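Side-chain contact in putative acetyltransferase (Streptococcus mutans, PDB 4E2A), which probably transfers an acyl group, such as acetyl, from a coenzyme A thioester to an acceptor that has not been identified: residues F59-A64 / I133-Q138. Residues are numbered along the deposited sequence; the frame is centred on the assembly and turned at random.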
# COMPACT_ATOMS: atom_id res chain seq x y z
N PHE B 59 -2.59 6.85 -17.74
CA PHE B 59 -1.98 5.78 -16.97
C PHE B 59 -1.20 4.86 -17.92
O PHE B 59 -0.06 4.46 -17.65
CB PHE B 59 -3.02 4.99 -16.15
CG PHE B 59 -2.40 4.15 -15.05
CD1 PHE B 59 -1.99 2.85 -15.30
CD2 PHE B 59 -2.24 4.66 -13.76
CE1 PHE B 59 -1.42 2.06 -14.29
CE2 PHE B 59 -1.67 3.89 -12.74
CZ PHE B 59 -1.27 2.58 -13.01
N ARG B 60 -1.82 4.57 -19.05
CA ARG B 60 -1.24 3.77 -20.12
C ARG B 60 0.05 4.43 -20.64
O ARG B 60 1.10 3.80 -20.72
CB ARG B 60 -2.27 3.65 -21.25
CG ARG B 60 -2.01 2.57 -22.28
CD ARG B 60 -3.12 2.55 -23.35
NE ARG B 60 -4.44 2.31 -22.77
CZ ARG B 60 -5.11 1.16 -22.86
NH1 ARG B 60 -4.59 0.14 -23.53
NH2 ARG B 60 -6.30 1.04 -22.30
N GLU B 61 -0.04 5.72 -20.97
CA GLU B 61 1.15 6.48 -21.39
C GLU B 61 2.29 6.46 -20.38
O GLU B 61 3.46 6.40 -20.77
CB GLU B 61 0.77 7.94 -21.70
CG GLU B 61 -0.07 8.07 -22.95
CD GLU B 61 -0.60 9.48 -23.18
OE1 GLU B 61 -0.47 10.35 -22.28
OE2 GLU B 61 -1.17 9.70 -24.28
N THR B 62 1.96 6.52 -19.10
CA THR B 62 2.97 6.62 -18.05
C THR B 62 3.59 5.26 -17.74
O THR B 62 4.77 5.16 -17.43
CB THR B 62 2.36 7.22 -16.74
OG1 THR B 62 1.96 8.57 -16.97
CG2 THR B 62 3.35 7.17 -15.57
N PHE B 63 2.79 4.20 -17.84
CA PHE B 63 3.20 2.90 -17.32
C PHE B 63 3.35 1.76 -18.35
O PHE B 63 3.94 0.74 -18.03
CB PHE B 63 2.26 2.47 -16.19
CG PHE B 63 2.42 3.28 -14.95
CD1 PHE B 63 3.51 3.08 -14.11
CD2 PHE B 63 1.48 4.25 -14.60
CE1 PHE B 63 3.67 3.84 -12.95
CE2 PHE B 63 1.62 5.00 -13.45
CZ PHE B 63 2.72 4.81 -12.63
N ALA B 64 2.86 1.95 -19.57
CA ALA B 64 2.74 0.84 -20.52
C ALA B 64 4.06 0.27 -21.04
O ALA B 64 4.13 -0.91 -21.43
CB ALA B 64 1.81 1.21 -21.68
N ILE B 133 -0.77 14.80 -17.15
CA ILE B 133 -0.97 15.56 -18.39
C ILE B 133 -0.82 14.57 -19.54
O ILE B 133 0.17 13.82 -19.59
CB ILE B 133 0.08 16.70 -18.55
CG1 ILE B 133 0.04 17.68 -17.37
CG2 ILE B 133 -0.11 17.43 -19.91
CD1 ILE B 133 -1.26 18.51 -17.25
N LEU B 134 -1.81 14.55 -20.43
CA LEU B 134 -1.69 13.81 -21.70
C LEU B 134 -0.39 14.11 -22.47
O LEU B 134 -0.00 15.28 -22.65
CB LEU B 134 -2.88 14.11 -22.62
CG LEU B 134 -4.20 13.36 -22.42
CD1 LEU B 134 -5.26 13.95 -23.33
CD2 LEU B 134 -4.05 11.85 -22.68
N LYS B 135 0.29 13.06 -22.93
CA LYS B 135 1.54 13.23 -23.66
C LYS B 135 1.42 14.21 -24.83
O LYS B 135 2.35 14.98 -25.09
CB LYS B 135 2.06 11.89 -24.18
CG LYS B 135 3.48 11.61 -23.76
CD LYS B 135 3.59 10.35 -22.92
CE LYS B 135 3.55 9.11 -23.79
NZ LYS B 135 4.15 7.91 -23.12
N ALA B 136 0.29 14.19 -25.53
CA ALA B 136 0.12 15.10 -26.66
C ALA B 136 0.14 16.56 -26.21
O ALA B 136 0.32 17.45 -27.04
CB ALA B 136 -1.17 14.79 -27.47
N TYR B 137 -0.05 16.80 -24.91
CA TYR B 137 -0.08 18.17 -24.38
C TYR B 137 1.05 18.52 -23.41
O TYR B 137 1.00 19.57 -22.76
CB TYR B 137 -1.42 18.47 -23.68
CG TYR B 137 -2.60 18.52 -24.60
CD1 TYR B 137 -3.01 19.72 -25.20
CD2 TYR B 137 -3.32 17.36 -24.87
CE1 TYR B 137 -4.10 19.75 -26.05
CE2 TYR B 137 -4.41 17.38 -25.73
CZ TYR B 137 -4.79 18.57 -26.32
OH TYR B 137 -5.87 18.56 -27.16
N GLN B 138 2.06 17.66 -23.30
CA GLN B 138 3.20 17.93 -22.42
C GLN B 138 4.18 18.95 -23.01
O GLN B 138 4.20 19.18 -24.23
CB GLN B 138 3.93 16.62 -22.05
CG GLN B 138 3.10 15.68 -21.17
CD GLN B 138 3.82 14.36 -20.81
OE1 GLN B 138 4.98 14.16 -21.15
NE2 GLN B 138 3.12 13.47 -20.11
O HOH W 1 0.56 11.02 -19.97
O HOH W 2 -1.56 12.01 -25.56
O HOH W 3 3.21 10.65 -19.33
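Glu-61, near the C-terminal end of helix 48-63, reaches across to Leu-134 and Lys-135 in the loop that leads from strand 125-133 to helix 142-157 of this GNAT fold. Where the strand ends, a water joins Ile-133 O to Glu-61 OE1. Leu-134 lays its CD2 methyl 3.9 Å from Glu-61 OE1; its branched apolar end suits the helix side, where it also packs against Ile-54, Gln-57 and Thr-58. At Lys-135 the 3-10 turn begins, and its backbone N gives Glu-61 OE1 a nearly straight bond (2.9 Å, 169°) from above the carboxylate plane. Glutamate suits this post: with CG anti to its carbonyl carbon (chi1 -69°), the extended chain carries the carboxylate across to the turn's amides. The lysine side chain runs the opposite way, its CE 3.7 Å from Glu-61 CB. Long and flexible, it bends at chi2 and chi3 to bring Lys-135 NZ within 2.9 Å of the backbone oxygen Glu-61 O, to which it donates. NZ stays 5.3 Å from Glu-61 OE1, so the opposite charges probably attract only from a distance. A second water links Glu-61 OE2 to Ala-136 N; the carboxylate thus serves one N-H directly and the next through water. Gln-138 opens the Q-x-x-G-x-G motif, which in GNAT enzymes binds the pyrophosphate of acetyl-CoA and probably does so here. Its side-chain amide has an N-H to give back to the strand end, Gln-138 NE2 donating to Ile-133 O at 3.0 Å and 170°.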